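Long-range contacts in pancreatic lipase related protein 2 (Equus caballus, PDB 1W52), which probably hydrolyses ester bonds of triacylglycerols and galactolipids, releasing fatty acids, as a calcium-binding secreted lipase of the alpha/beta-hydrolase superfamily: residues Ile76-Trp87 / His153-Gly161; Ala198-Ser209 / Val223-Lys234. One frame throughout, in Å; residues are numbered along the deposited sequence.

Contact 1: residues Ile76-Trp87 / His153-Gly161; sequences IHGFRDRGEDSW and HSLGAHTAG. With DDQ (decylamine-N,N-dimethyl-N-oxide), chain C.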
loop_
_atom_site.group_PDB
_atom_site.type_symbol
_atom_site.label_atom_id
_atom_site.label_comp_id
_atom_site.label_asym_id
_atom_site.label_seq_id
_atom_site.Cartn_x
_atom_site.Cartn_y
_atom_site.Cartn_z
ATOM N N ILE A 76 -11.245 9.139 1.797
ATOM C CA ILE A 76 -12.359 8.970 0.857
ATOM C C ILE A 76 -12.478 7.518 0.297
ATOM O O ILE A 76 -11.532 7.005 -0.333
ATOM C CB ILE A 76 -12.131 9.942 -0.315
ATOM C CG1 ILE A 76 -11.687 11.324 0.202
ATOM C CG2 ILE A 76 -13.392 10.026 -1.169
ATOM C CD1 ILE A 76 -11.184 12.270 -0.884
ATOM N N HIS A 77 -13.642 6.895 0.481
ATOM C CA HIS A 77 -13.908 5.571 -0.092
ATOM C C HIS A 77 -14.203 5.636 -1.599
ATOM O O HIS A 77 -14.272 6.716 -2.211
ATOM C CB HIS A 77 -15.082 4.889 0.615
ATOM C CG HIS A 77 -16.412 5.471 0.261
ATOM N ND1 HIS A 77 -17.394 5.694 1.196
ATOM C CD2 HIS A 77 -16.912 5.922 -0.912
ATOM C CE1 HIS A 77 -18.454 6.222 0.610
ATOM N NE2 HIS A 77 -18.186 6.374 -0.670
ATOM N N GLY A 78 -14.396 4.484 -2.219
ATOM C CA GLY A 78 -14.774 4.503 -3.616
ATOM C C GLY A 78 -16.090 3.816 -3.916
ATOM O O GLY A 78 -16.950 3.715 -3.022
ATOM N N PHE A 79 -16.201 3.347 -5.187
ATOM C CA PHE A 79 -17.364 2.597 -5.745
ATOM C C PHE A 79 -17.928 1.601 -4.749
ATOM O O PHE A 79 -17.209 0.726 -4.238
ATOM C CB PHE A 79 -16.902 1.862 -7.010
ATOM C CG PHE A 79 -18.002 1.198 -7.805
ATOM C CD1 PHE A 79 -18.965 1.926 -8.469
ATOM C CD2 PHE A 79 -18.040 -0.169 -7.936
ATOM C CE1 PHE A 79 -19.968 1.290 -9.175
ATOM C CE2 PHE A 79 -19.054 -0.778 -8.669
ATOM C CZ PHE A 79 -20.002 -0.031 -9.272
ATOM N N ARG A 80 -19.186 1.813 -4.409
ATOM C CA ARG A 80 -19.980 0.879 -3.597
ATOM C C ARG A 80 -19.447 0.510 -2.240
ATOM O O ARG A 80 -19.554 -0.625 -1.774
ATOM C CB ARG A 80 -20.280 -0.392 -4.379
ATOM C CG ARG A 80 -21.107 -0.044 -5.630
ATOM C CD ARG A 80 -21.794 -1.175 -6.212
ATOM N NE ARG A 80 -23.185 -1.213 -5.802
ATOM C CZ ARG A 80 -24.230 -0.823 -6.534
ATOM N NH1 ARG A 80 -24.087 -0.286 -7.781
ATOM N NH2 ARG A 80 -25.440 -1.007 -5.993
ATOM N N ASP A 81 -18.902 1.523 -1.613
ATOM C CA ASP A 81 -18.370 1.448 -0.291
ATOM C C ASP A 81 -19.021 2.637 0.442
ATOM O O ASP A 81 -19.720 3.479 -0.199
ATOM C CB ASP A 81 -16.882 1.671 -0.387
ATOM C CG ASP A 81 -16.100 0.924 0.643
ATOM O OD1 ASP A 81 -16.615 0.604 1.750
ATOM O OD2 ASP A 81 -14.897 0.662 0.413
ATOM N N ARG A 82 -18.768 2.712 1.765
ATOM C CA ARG A 82 -19.252 3.800 2.614
ATOM C C ARG A 82 -18.180 4.356 3.613
ATOM O O ARG A 82 -17.109 3.775 3.827
ATOM C CB ARG A 82 -20.527 3.357 3.324
ATOM C CG ARG A 82 -20.310 2.182 4.197
ATOM C CD ARG A 82 -21.456 1.870 5.063
ATOM N NE ARG A 82 -21.025 0.866 6.023
ATOM C CZ ARG A 82 -21.774 0.418 7.034
ATOM N NH1 ARG A 82 -23.017 0.904 7.228
ATOM N NH2 ARG A 82 -21.279 -0.524 7.861
ATOM N N GLY A 83 -18.507 5.529 4.154
ATOM C CA GLY A 83 -17.710 6.214 5.167
ATOM C C GLY A 83 -18.097 5.863 6.594
ATOM O O GLY A 83 -17.216 5.602 7.416
ATOM N N GLU A 84 -19.411 5.808 6.843
ATOM C CA GLU A 84 -19.987 5.613 8.170
ATOM C C GLU A 84 -19.795 4.231 8.742
ATOM O O GLU A 84 -20.730 3.491 8.863
ATOM C CB GLU A 84 -21.493 5.949 8.136
ATOM C CG GLU A 84 -21.853 7.094 9.068
ATOM C CD GLU A 84 -23.059 6.842 9.954
ATOM O OE1 GLU A 84 -23.002 5.994 10.882
ATOM O OE2 GLU A 84 -24.074 7.529 9.746
ATOM N N ASP A 85 -18.665 3.857 9.229
ATOM C CA ASP A 85 -18.575 2.543 9.864
ATOM C C ASP A 85 -17.824 1.592 9.011
ATOM O O ASP A 85 -16.951 0.867 9.499
ATOM C CB ASP A 85 -19.924 1.902 10.103
ATOM C CG ASP A 85 -20.215 1.757 11.573
ATOM O OD1 ASP A 85 -19.994 0.640 12.105
ATOM O OD2 ASP A 85 -20.671 2.709 12.248
ATOM N N SER A 86 -17.699 1.664 7.717
ATOM C CA SER A 86 -16.672 0.927 6.994
ATOM C C SER A 86 -15.244 1.288 7.504
ATOM O O SER A 86 -15.039 2.015 8.498
ATOM C CB SER A 86 -16.854 1.153 5.476
ATOM O OG SER A 86 -16.536 -0.027 4.682
ATOM N N TRP A 87 -14.268 0.748 6.811
ATOM C CA TRP A 87 -12.867 1.026 7.051
ATOM C C TRP A 87 -12.449 2.503 7.126
ATOM O O TRP A 87 -11.502 2.760 7.838
ATOM C CB TRP A 87 -11.989 0.340 6.001
ATOM C CG TRP A 87 -12.278 0.784 4.637
ATOM C CD1 TRP A 87 -13.300 0.335 3.806
ATOM C CD2 TRP A 87 -11.605 1.808 3.909
ATOM N NE1 TRP A 87 -13.278 1.018 2.615
ATOM C CE2 TRP A 87 -12.243 1.920 2.642
ATOM C CE3 TRP A 87 -10.533 2.655 4.191
ATOM C CZ2 TRP A 87 -11.830 2.832 1.677
ATOM C CZ3 TRP A 87 -10.133 3.572 3.228
ATOM C CH2 TRP A 87 -10.784 3.654 1.982
ATOM N N HIS A 153 -9.204 5.640 -1.593
ATOM C CA HIS A 153 -9.154 4.281 -2.175
ATOM C C HIS A 153 -9.968 4.125 -3.491
ATOM O O HIS A 153 -11.114 4.527 -3.553
ATOM C CB HIS A 153 -9.656 3.214 -1.174
ATOM C CG HIS A 153 -9.744 1.845 -1.784
ATOM N ND1 HIS A 153 -10.935 1.299 -2.216
ATOM C CD2 HIS A 153 -8.778 0.944 -2.111
ATOM C CE1 HIS A 153 -10.699 0.111 -2.753
ATOM N NE2 HIS A 153 -9.400 -0.120 -2.726
ATOM N N SER A 154 -9.366 3.493 -4.508
ATOM C CA SER A 154 -10.045 3.160 -5.768
ATOM C C SER A 154 -10.584 4.437 -6.357
ATOM O O SER A 154 -9.846 5.331 -6.691
ATOM C CB SER A 154 -11.169 2.088 -5.594
ATOM O OG SER A 154 -11.931 1.791 -6.802
ATOM N N LEU A 155 -11.880 4.530 -6.491
ATOM C CA LEU A 155 -12.432 5.722 -7.080
ATOM C C LEU A 155 -12.083 6.885 -6.199
ATOM O O LEU A 155 -11.671 7.879 -6.683
ATOM C CB LEU A 155 -13.920 5.556 -7.182
ATOM C CG LEU A 155 -14.600 5.620 -8.549
ATOM C CD1 LEU A 155 -13.929 4.812 -9.608
ATOM C CD2 LEU A 155 -16.003 5.127 -8.285
ATOM N N GLY A 156 -12.229 6.730 -4.881
ATOM C CA GLY A 156 -11.696 7.675 -3.893
ATOM C C GLY A 156 -10.297 8.261 -4.167
ATOM O O GLY A 156 -10.048 9.444 -3.960
ATOM N N ALA A 157 -9.362 7.442 -4.596
ATOM C CA ALA A 157 -8.078 7.994 -4.933
ATOM C C ALA A 157 -8.228 9.106 -5.978
ATOM O O ALA A 157 -7.653 10.146 -5.871
ATOM C CB ALA A 157 -7.156 6.915 -5.475
ATOM N N HIS A 158 -8.955 8.853 -7.034
ATOM C CA HIS A 158 -9.130 9.842 -8.071
ATOM C C HIS A 158 -9.948 11.059 -7.563
ATOM O O HIS A 158 -9.709 12.227 -7.952
ATOM C CB HIS A 158 -9.844 9.171 -9.233
ATOM C CG HIS A 158 -8.991 8.207 -9.980
ATOM N ND1 HIS A 158 -7.713 8.517 -10.397
ATOM C CD2 HIS A 158 -9.213 6.927 -10.370
ATOM C CE1 HIS A 158 -7.197 7.475 -11.036
ATOM N NE2 HIS A 158 -8.083 6.493 -11.030
ATOM N N THR A 159 -10.940 10.774 -6.730
ATOM C CA THR A 159 -11.695 11.808 -6.032
ATOM C C THR A 159 -10.751 12.786 -5.344
ATOM O O THR A 159 -10.905 13.980 -5.463
ATOM C CB THR A 159 -12.519 11.179 -4.887
ATOM O OG1 THR A 159 -13.471 10.290 -5.411
ATOM C CG2 THR A 159 -13.352 12.233 -4.167
ATOM N N ALA A 160 -9.858 12.245 -4.526
ATOM C CA ALA A 160 -8.881 13.023 -3.807
ATOM C C ALA A 160 -8.016 13.804 -4.812
ATOM O O ALA A 160 -7.796 14.975 -4.630
ATOM C CB ALA A 160 -8.023 12.115 -2.980
ATOM N N GLY A 161 -7.554 13.184 -5.892
ATOM C CA GLY A 161 -6.742 13.881 -6.873
ATOM C C GLY A 161 -7.546 15.002 -7.516
ATOM O O GLY A 161 -6.964 15.886 -8.175
HETATM N N1 DDQ C . -16.728 -3.091 0.609
HETATM O O1 DDQ C . -16.093 -2.243 1.283
HETATM C CM1 DDQ C . -16.778 -4.381 1.386
HETATM C CM2 DDQ C . -18.124 -2.630 0.348
HETATM C C1 DDQ C . -15.896 -3.211 -0.626
HETATM C C2 DDQ C . -16.234 -2.274 -1.793
HETATM C C3 DDQ C . -16.564 -3.120 -3.017
HETATM C C4 DDQ C . -15.409 -3.264 -3.997
HETATM C C5 DDQ C . -15.810 -2.778 -5.379
HETATM C C6 DDQ C . -14.597 -2.945 -6.252
HETATM C C7 DDQ C . -14.813 -2.381 -7.626
HETATM C C8 DDQ C . -13.822 -1.278 -7.945
HETATM C C9 DDQ C . -14.244 -0.572 -9.238
HETATM C C10 DDQ C . -13.091 -0.087 -10.089
#

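Contact 2: residues Ala198-Ser209 / Val223-Lys234; sequences AQFVDVIHTDAS and VGHMDFFPNGGK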
loop_
_atom_site.group_PDB
_atom_site.type_symbol
_atom_site.label_atom_id
_atom_site.label_comp_id
_atom_site.label_asym_id
_atom_site.label_seq_id
_atom_site.Cartn_x
_atom_site.Cartn_y
_atom_site.Cartn_z
ATOM N N ALA A 198 -1.147 17.333 -5.770
ATOM C CA ALA A 198 -0.695 17.687 -4.416
ATOM C C ALA A 198 0.788 17.964 -4.391
ATOM O O ALA A 198 1.483 17.694 -5.360
ATOM C CB ALA A 198 -1.052 16.645 -3.426
ATOM N N GLN A 199 1.260 18.549 -3.300
ATOM C CA GLN A 199 2.679 18.806 -3.164
ATOM C C GLN A 199 3.393 17.480 -3.132
ATOM O O GLN A 199 4.540 17.349 -3.542
ATOM C CB GLN A 199 2.973 19.590 -1.885
ATOM C CG GLN A 199 2.275 20.966 -1.794
ATOM C CD GLN A 199 2.941 22.027 -2.638
ATOM O OE1 GLN A 199 3.524 21.750 -3.678
ATOM N NE2 GLN A 199 2.842 23.262 -2.178
ATOM N N PHE A 200 2.673 16.480 -2.638
ATOM C CA PHE A 200 3.163 15.115 -2.539
ATOM C C PHE A 200 2.036 14.118 -2.769
ATOM O O PHE A 200 1.013 14.133 -2.037
ATOM C CB PHE A 200 3.692 14.893 -1.153
ATOM C CG PHE A 200 4.259 13.535 -0.937
ATOM C CD1 PHE A 200 5.096 12.929 -1.888
ATOM C CD2 PHE A 200 3.974 12.831 0.245
ATOM C CE1 PHE A 200 5.658 11.667 -1.646
ATOM C CE2 PHE A 200 4.553 11.568 0.468
ATOM C CZ PHE A 200 5.388 11.005 -0.482
ATOM N N VAL A 201 2.263 13.234 -3.749
ATOM C CA VAL A 201 1.355 12.135 -4.072
ATOM C C VAL A 201 2.121 10.829 -3.933
ATOM O O VAL A 201 3.157 10.608 -4.585
ATOM C CB VAL A 201 0.789 12.225 -5.541
ATOM C CG1 VAL A 201 -0.207 11.099 -5.833
ATOM C CG2 VAL A 201 0.108 13.594 -5.842
ATOM N N ASP A 202 1.579 9.952 -3.115
ATOM C CA ASP A 202 2.137 8.614 -2.974
ATOM C C ASP A 202 1.071 7.569 -3.281
ATOM O O ASP A 202 -0.061 7.667 -2.837
ATOM C CB ASP A 202 2.658 8.385 -1.557
ATOM C CG ASP A 202 1.610 8.697 -0.487
ATOM O OD1 ASP A 202 0.785 9.644 -0.707
ATOM O OD2 ASP A 202 1.544 8.047 0.584
ATOM N N VAL A 203 1.437 6.540 -4.006
ATOM C CA VAL A 203 0.470 5.553 -4.415
ATOM C C VAL A 203 0.855 4.134 -3.986
ATOM O O VAL A 203 1.996 3.737 -4.118
ATOM C CB VAL A 203 0.307 5.597 -5.927
ATOM C CG1 VAL A 203 -0.972 4.866 -6.356
ATOM C CG2 VAL A 203 0.276 7.033 -6.384
ATOM N N ILE A 204 -0.125 3.391 -3.475
ATOM C CA ILE A 204 -0.002 1.950 -3.294
ATOM C C ILE A 204 -0.818 1.183 -4.348
ATOM O O ILE A 204 -2.011 1.393 -4.481
ATOM C CB ILE A 204 -0.415 1.561 -1.880
ATOM C CG1 ILE A 204 0.442 2.329 -0.911
ATOM C CG2 ILE A 204 -0.170 0.070 -1.625
ATOM C CD1 ILE A 204 -0.014 2.160 0.532
ATOM N N HIS A 205 -0.135 0.295 -5.078
ATOM C CA HIS A 205 -0.717 -0.485 -6.183
ATOM C C HIS A 205 -0.827 -1.961 -5.769
ATOM O O HIS A 205 0.191 -2.646 -5.690
ATOM C CB HIS A 205 0.207 -0.490 -7.391
ATOM C CG HIS A 205 0.479 0.856 -8.007
ATOM N ND1 HIS A 205 -0.160 1.289 -9.152
ATOM C CD2 HIS A 205 1.399 1.809 -7.704
ATOM C CE1 HIS A 205 0.330 2.466 -9.501
ATOM N NE2 HIS A 205 1.267 2.809 -8.633
ATOM N N THR A 206 -2.049 -2.431 -5.510
ATOM C CA THR A 206 -2.283 -3.824 -5.132
ATOM C C THR A 206 -3.030 -4.678 -6.157
ATOM O O THR A 206 -3.047 -5.868 -5.982
ATOM C CB THR A 206 -3.043 -3.934 -3.788
ATOM O OG1 THR A 206 -4.276 -3.189 -3.859
ATOM C CG2 THR A 206 -2.232 -3.279 -2.638
ATOM N N ASP A 207 -3.653 -4.105 -7.195
ATOM C CA ASP A 207 -4.507 -4.901 -8.102
ATOM C C ASP A 207 -4.328 -4.440 -9.535
ATOM O O ASP A 207 -5.267 -4.319 -10.291
ATOM C CB ASP A 207 -5.972 -4.778 -7.660
ATOM C CG ASP A 207 -6.929 -5.764 -8.363
ATOM O OD1 ASP A 207 -6.440 -6.834 -8.775
ATOM O OD2 ASP A 207 -8.166 -5.531 -8.520
ATOM N N ALA A 208 -3.072 -4.233 -9.902
ATOM C CA ALA A 208 -2.625 -3.632 -11.168
ATOM C C ALA A 208 -2.512 -4.582 -12.417
ATOM O O ALA A 208 -1.941 -4.257 -13.482
ATOM C CB ALA A 208 -1.282 -3.005 -10.889
ATOM N N SER A 209 -3.037 -5.794 -12.283
ATOM C CA SER A 209 -3.368 -6.625 -13.463
ATOM C C SER A 209 -4.271 -5.783 -14.378
ATOM O O SER A 209 -4.865 -4.735 -13.959
ATOM C CB SER A 209 -4.053 -7.928 -13.020
ATOM O OG SER A 209 -3.823 -8.146 -11.604
ATOM N N VAL A 223 1.476 7.144 -10.941
ATOM C CA VAL A 223 0.794 8.450 -10.848
ATOM C C VAL A 223 1.161 9.284 -9.654
ATOM O O VAL A 223 0.420 10.152 -9.307
ATOM C CB VAL A 223 -0.736 8.302 -10.794
ATOM C CG1 VAL A 223 -1.211 7.498 -11.933
ATOM C CG2 VAL A 223 -1.132 7.639 -9.544
ATOM N N GLY A 224 2.291 9.025 -9.032
ATOM C CA GLY A 224 2.638 9.669 -7.779
ATOM C C GLY A 224 4.057 10.140 -7.879
ATOM O O GLY A 224 4.732 9.852 -8.874
ATOM N N HIS A 225 4.520 10.878 -6.878
ATOM C CA HIS A 225 5.959 11.075 -6.754
ATOM C C HIS A 225 6.552 9.728 -6.383
ATOM O O HIS A 225 7.675 9.390 -6.755
ATOM C CB HIS A 225 6.298 12.170 -5.742
ATOM C CG HIS A 225 5.663 13.469 -6.094
ATOM N ND1 HIS A 225 4.460 13.867 -5.542
ATOM C CD2 HIS A 225 5.990 14.407 -7.012
ATOM C CE1 HIS A 225 4.094 15.020 -6.068
ATOM N NE2 HIS A 225 4.990 15.357 -6.978
ATOM N N MET A 226 5.755 8.936 -5.683
ATOM C CA MET A 226 6.158 7.590 -5.343
ATOM C C MET A 226 5.042 6.575 -5.631
ATOM O O MET A 226 3.902 6.755 -5.264
ATOM C CB MET A 226 6.509 7.594 -3.881
ATOM C CG MET A 226 7.384 8.748 -3.464
ATOM S SD MET A 226 8.355 8.203 -2.049
ATOM C CE MET A 226 7.642 8.868 -0.709
ATOM N N ASP A 227 5.385 5.515 -6.320
ATOM C CA ASP A 227 4.452 4.469 -6.645
ATOM C C ASP A 227 5.060 3.244 -6.029
ATOM O O ASP A 227 6.126 2.836 -6.440
ATOM C CB ASP A 227 4.354 4.318 -8.167
ATOM C CG ASP A 227 3.601 5.473 -8.810
ATOM O OD1 ASP A 227 2.342 5.322 -8.979
ATOM O OD2 ASP A 227 4.191 6.572 -9.121
ATOM N N PHE A 228 4.407 2.696 -5.006
ATOM C CA PHE A 228 4.835 1.453 -4.356
ATOM C C PHE A 228 4.117 0.247 -4.973
ATOM O O PHE A 228 2.913 0.350 -5.290
ATOM C CB PHE A 228 4.504 1.486 -2.880
ATOM C CG PHE A 228 5.161 2.598 -2.131
ATOM C CD1 PHE A 228 4.705 3.900 -2.247
ATOM C CD2 PHE A 228 6.205 2.340 -1.278
ATOM C CE1 PHE A 228 5.280 4.912 -1.543
ATOM C CE2 PHE A 228 6.800 3.357 -0.559
ATOM C CZ PHE A 228 6.327 4.639 -0.686
ATOM N N PHE A 229 4.835 -0.889 -5.091
ATOM C CA PHE A 229 4.274 -2.140 -5.630
ATOM C C PHE A 229 4.404 -3.382 -4.727
ATOM O O PHE A 229 5.187 -4.284 -5.026
ATOM C CB PHE A 229 4.927 -2.408 -6.978
ATOM C CG PHE A 229 4.588 -1.401 -7.988
ATOM C CD1 PHE A 229 5.297 -0.209 -8.046
ATOM C CD2 PHE A 229 3.527 -1.608 -8.853
ATOM C CE1 PHE A 229 4.955 0.770 -9.032
ATOM C CE2 PHE A 229 3.136 -0.632 -9.798
ATOM C CZ PHE A 229 3.854 0.552 -9.899
ATOM N N PRO A 230 3.659 -3.450 -3.632
ATOM C CA PRO A 230 3.767 -4.580 -2.705
ATOM C C PRO A 230 3.530 -5.902 -3.400
ATOM O O PRO A 230 2.552 -6.132 -4.140
ATOM C CB PRO A 230 2.619 -4.347 -1.714
ATOM C CG PRO A 230 1.690 -3.383 -2.401
ATOM C CD PRO A 230 2.654 -2.498 -3.172
ATOM N N ASN A 231 4.435 -6.815 -3.165
ATOM C CA ASN A 231 4.355 -8.088 -3.839
ATOM C C ASN A 231 4.274 -7.941 -5.320
ATOM O O ASN A 231 3.587 -8.753 -5.951
ATOM C CB ASN A 231 3.157 -8.784 -3.318
ATOM C CG ASN A 231 3.078 -8.668 -1.801
ATOM O OD1 ASN A 231 4.048 -9.043 -1.111
ATOM N ND2 ASN A 231 1.951 -8.156 -1.270
ATOM N N GLY A 232 4.948 -6.948 -5.908
ATOM C CA GLY A 232 4.764 -6.685 -7.331
ATOM C C GLY A 232 3.445 -6.000 -7.726
ATOM O O GLY A 232 3.231 -5.609 -8.880
ATOM N N GLY A 233 2.559 -5.825 -6.771
ATOM C CA GLY A 233 1.330 -5.117 -7.024
ATOM C C GLY A 233 0.248 -5.746 -7.888
ATOM O O GLY A 233 -0.757 -5.112 -8.146
ATOM N N LYS A 234 0.420 -6.990 -8.306
ATOM C CA LYS A 234 -0.610 -7.639 -9.124
ATOM C C LYS A 234 -1.346 -8.762 -8.364
ATOM O O LYS A 234 -2.540 -8.926 -8.547
ATOM C CB LYS A 234 -0.007 -8.110 -10.461
ATOM C CG LYS A 234 0.705 -6.963 -11.193
ATOM C CD LYS A 234 0.694 -7.014 -12.737
ATOM C CE LYS A 234 2.073 -7.306 -13.328
ATOM N NZ LYS A 234 2.255 -8.820 -13.547
#

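Contact 1: residues Ile76-Trp87 / His153-Gly161
I76 and H153 are tied together by their main chains: H153 N gives a hydrogen bond to I76 O at 3.0 Å. Packing is densest just beyond, where the backbones come so close at G78 and G156 that there is little room for side chains. The CA atoms of G78 and L155 lie 4.4 Å apart, and G78 CA faces L155 CB and the N of G156. The two branches of I76 reach successive residues of helix 155-166, CG2 against T159 CG2 (3.7 Å) and CD1 against A160 CB (3.8 Å). The turn that enters the helix, through S154 and G156, is the nucleophile elbow of the alpha/beta-hydrolase fold; it carries the predicted nucleophile S154, hydrogen-bonded through OG to H265. W87 meets H153 at about a right angle, its CH2 corner 3.4 Å from H153 CB, while NE1 of W87 donates an almost straight bond to D81 OD2 (2.8 Å) from above the carboxylate plane. S86 OG and R82 N share the other oxygen, OD1. Toward the solvent side the segments part: R82 and D85 are exposed, and the bound decylamine oxide runs past F79 and S154, with C7 3.9 Å from F79 CD2 and C8 3.8 Å from S154 OG.

Contact 2: residues Ala198-Ser209 / Val223-Lys234
H205 and F229 lie side by side and point the same way, their rings forming an offset stack with planes 7° apart and centroids 4.2 Å apart. F229 CZ sits over one face of the imidazole, toward the rim, and V203 CG1 covers the opposite face. With CG anti to the carbonyl carbon (chi1 -62°), the H205 ring swings over the neighbouring strand, and NE2 donates in its own plane to the anti lone pair of D227 OD1 at 2.8 Å. Ring and carboxylate planes are 36° apart. The same oxygen also accepts V223 N, while OD2 takes G224 N, so three donors hold the carboxylate still; ND1 of H205 is bonded to M219 O. An alanine in place of H205 would probably leave D227 OD1 without one of its two donors and strip F229 of its stacking partner.

At the other end H225 turns its ring edge to the neighbouring chain, where ND1 accepts V201 N at 2.9 Å, in the ring plane. V201 O receives both H225 N and M226 N. Between these two histidines the strands run parallel, their axes nearly aligned, joined by V203 N to M226 O, F228 N to V203 O and H205 N to F228 O. Beside D227, V203 CG2 meets V223 CG2 (3.5 Å), the two side chains crossing at about a right angle. I204 and F228 point to the other face of the sheet, where I204 CG2 approaches P230 CG. Beyond the strands, A208 N bonds to G233 O at 3.0 Å. Within the central sheet, strand 201-204 is flanked on its other side by strand 173-177, and strand 226-230 by strand 325-329, while helix 257-277 touches T206 and D207.

Overall arrangement
Contact 1 closes along the chain before contact 2 opens, and both belong to the lipase domain. Their centres are 16 Å apart and their nearest atoms about 6 Å, without touching. One central sheet unites them: contact 1 gathers at the ends of the parallel strands 72-76 and 148-153, contact 2 pairs strands 201-204 and 226-230, and strand 173-177 runs between the two sets. Helix 257-277 lies against both, bearing on H153 in one and T206 and D207 in the other. The predicted charge-relay residues D178 and H265 come near both contacts, consistent with the sheet bringing the nucleophile turn and the loop around D207 to one active site.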